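Side-chain contact in putative methylthioribose-1-phosphate isomerase (Pyrococcus horikoshii OT3, PDB 6A34), which probably catalyses the interconversion of methylthioribose-1-phosphate and methylthioribulose-1-phosphate in the methionine salvage pathway: residues I334-R338 with G339-P343. Residues are numbered along the deposited sequence; the frame is centred on the assembly and turned at random.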
loop_
_atom_site.group_PDB
_atom_site.type_symbol
_atom_site.label_atom_id
_atom_site.label_comp_id
_atom_site.label_asym_id
_atom_site.label_seq_id
_atom_site.Cartn_x
_atom_site.Cartn_y
_atom_site.Cartn_z
ATOM N N ILE A 334 3.669 18.664 -17.765
ATOM C CA ILE A 334 2.592 19.045 -16.880
ATOM C C ILE A 334 1.389 19.449 -17.747
ATOM O O ILE A 334 1.443 20.441 -18.473
ATOM C CB ILE A 334 2.989 20.188 -15.929
ATOM C CG1 ILE A 334 4.161 19.813 -15.028
ATOM C CG2 ILE A 334 1.777 20.624 -15.135
ATOM C CD1 ILE A 334 4.626 20.925 -14.105
ATOM N N ILE A 335 0.306 18.687 -17.624
ATOM C CA ILE A 335 -0.887 18.912 -18.387
ATOM C C ILE A 335 -1.744 19.904 -17.604
ATOM O O ILE A 335 -2.105 19.629 -16.466
ATOM C CB ILE A 335 -1.627 17.596 -18.669
ATOM C CG1 ILE A 335 -0.719 16.551 -19.308
ATOM C CG2 ILE A 335 -2.844 17.866 -19.538
ATOM C CD1 ILE A 335 -1.182 15.136 -19.111
ATOM N N THR A 336 -1.998 21.071 -18.206
ATOM C CA THR A 336 -2.835 22.099 -17.601
ATOM C C THR A 336 -4.030 22.396 -18.511
ATOM O O THR A 336 -4.114 21.920 -19.637
ATOM C CB THR A 336 -2.098 23.415 -17.334
ATOM O OG1 THR A 336 -2.071 24.158 -18.549
ATOM C CG2 THR A 336 -0.715 23.216 -16.765
ATOM N N ASP A 337 -4.947 23.214 -17.991
ATOM C CA ASP A 337 -6.165 23.595 -18.718
ATOM C C ASP A 337 -5.819 24.649 -19.778
ATOM O O ASP A 337 -6.715 25.053 -20.501
ATOM C CB ASP A 337 -7.233 24.127 -17.765
ATOM C CG ASP A 337 -6.799 25.384 -17.030
ATOM O OD1 ASP A 337 -5.778 25.325 -16.295
ATOM O OD2 ASP A 337 -7.482 26.415 -17.202
ATOM N N ARG A 338 -4.538 25.048 -19.877
ATOM C CA ARG A 338 -4.087 26.000 -20.916
ATOM C C ARG A 338 -2.922 25.409 -21.715
ATOM O O ARG A 338 -2.137 26.127 -22.260
ATOM C CB ARG A 338 -3.740 27.354 -20.282
ATOM C CG ARG A 338 -4.925 28.070 -19.627
ATOM C CD ARG A 338 -6.060 28.410 -20.610
ATOM N NE ARG A 338 -7.218 29.141 -20.059
ATOM C CZ ARG A 338 -8.392 29.323 -20.689
ATOM N NH1 ARG A 338 -8.556 28.932 -21.944
ATOM N NH2 ARG A 338 -9.407 29.879 -20.049
ATOM N N GLY A 339 -2.843 24.080 -21.798
ATOM C CA GLY A 339 -1.820 23.410 -22.588
ATOM C C GLY A 339 -0.808 22.689 -21.710
ATOM O O GLY A 339 -0.837 22.812 -20.467
ATOM N N VAL A 340 0.056 21.902 -22.361
ATOM C CA VAL A 340 1.009 21.060 -21.694
ATOM C C VAL A 340 2.312 21.845 -21.602
ATOM O O VAL A 340 2.727 22.391 -22.591
ATOM C CB VAL A 340 1.238 19.733 -22.421
ATOM C CG1 VAL A 340 2.193 18.865 -21.616
ATOM C CG2 VAL A 340 -0.051 18.986 -22.714
ATOM N N VAL A 341 2.879 21.904 -20.395
ATOM C CA VAL A 341 4.144 22.483 -20.090
ATOM C C VAL A 341 5.222 21.392 -20.168
ATOM O O VAL A 341 5.143 20.406 -19.512
ATOM C CB VAL A 341 4.135 23.105 -18.680
ATOM C CG1 VAL A 341 5.408 23.879 -18.400
ATOM C CG2 VAL A 341 2.920 23.988 -18.461
ATOM N N TRP A 342 6.280 21.676 -20.914
ATOM C CA TRP A 342 7.404 20.817 -21.140
ATOM C C TRP A 342 8.619 21.355 -20.374
ATOM O O TRP A 342 8.652 22.521 -19.982
ATOM C CB TRP A 342 7.651 20.754 -22.649
ATOM C CG TRP A 342 6.477 20.246 -23.418
ATOM C CD1 TRP A 342 5.707 20.961 -24.296
ATOM C CD2 TRP A 342 5.929 18.907 -23.400
ATOM N NE1 TRP A 342 4.737 20.162 -24.824
ATOM C CE2 TRP A 342 4.842 18.899 -24.299
ATOM C CE3 TRP A 342 6.223 17.737 -22.697
ATOM C CZ2 TRP A 342 4.078 17.762 -24.542
ATOM C CZ3 TRP A 342 5.470 16.607 -22.939
ATOM C CH2 TRP A 342 4.407 16.622 -23.842
ATOM N N PRO A 343 9.661 20.537 -20.108
ATOM C CA PRO A 343 10.884 21.054 -19.489
ATOM C C PRO A 343 11.502 22.091 -20.433
ATOM O O PRO A 343 11.333 21.975 -21.626
ATOM C CB PRO A 343 11.802 19.841 -19.312
ATOM C CG PRO A 343 10.941 18.621 -19.643
ATOM C CD PRO A 343 9.739 19.108 -20.422
#
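T336 and G339 close a two-residue beta hairpin, with D337 and R338 at the corners of a type I turn; the hairpin adds antiparallel strand 339-341 as the last strand of the Rossmann-like sheet. The side chain of T336 folds back over the turn. With chi1 at 82°, OG1 sits between the backbone N and the carbonyl carbon, where it gives its hydrogen to G339 O at 2.6 Å, in the carbonyl plane and on a lone pair. The same hydroxyl accepts from R338 N, the bond of an ST turn. G339 O is gripped a second time by T336 N, which stands above the carbonyl plane, 46° out of it. A valine in place of T336 would probably leave R338 N without its acceptor and take from G339 O the in-plane bond of the hydroxyl, so that of the hairpin's own donors the tilted T336 N would remain. G339 has phi 111°, and at its backbone angles a CB would be jammed against R338 O.

Beyond the turn, the pair I334 and V341 is tied by two backbone hydrogen bonds, and their side chains stand on the same face as T336. There CG2 of V341, anti to its own carbonyl carbon, meets CG2 of T336 at an oblique angle, 4.1 Å apart, while the CB atoms of I334 and V341 lie 4.2 Å from each other. Helix 345-354 packs over this face through F345, L349 and L352. I335 and V340 form the non-hydrogen-bonded pair on the reverse face, toward Y153 and V157 of helix 125-157. The CB of D337 points away from strand 339-341, and its OD2 forms a salt bridge with R149. On V340, CG1 rests 3.6 Å above one face of the W342 ring, offset toward its rim.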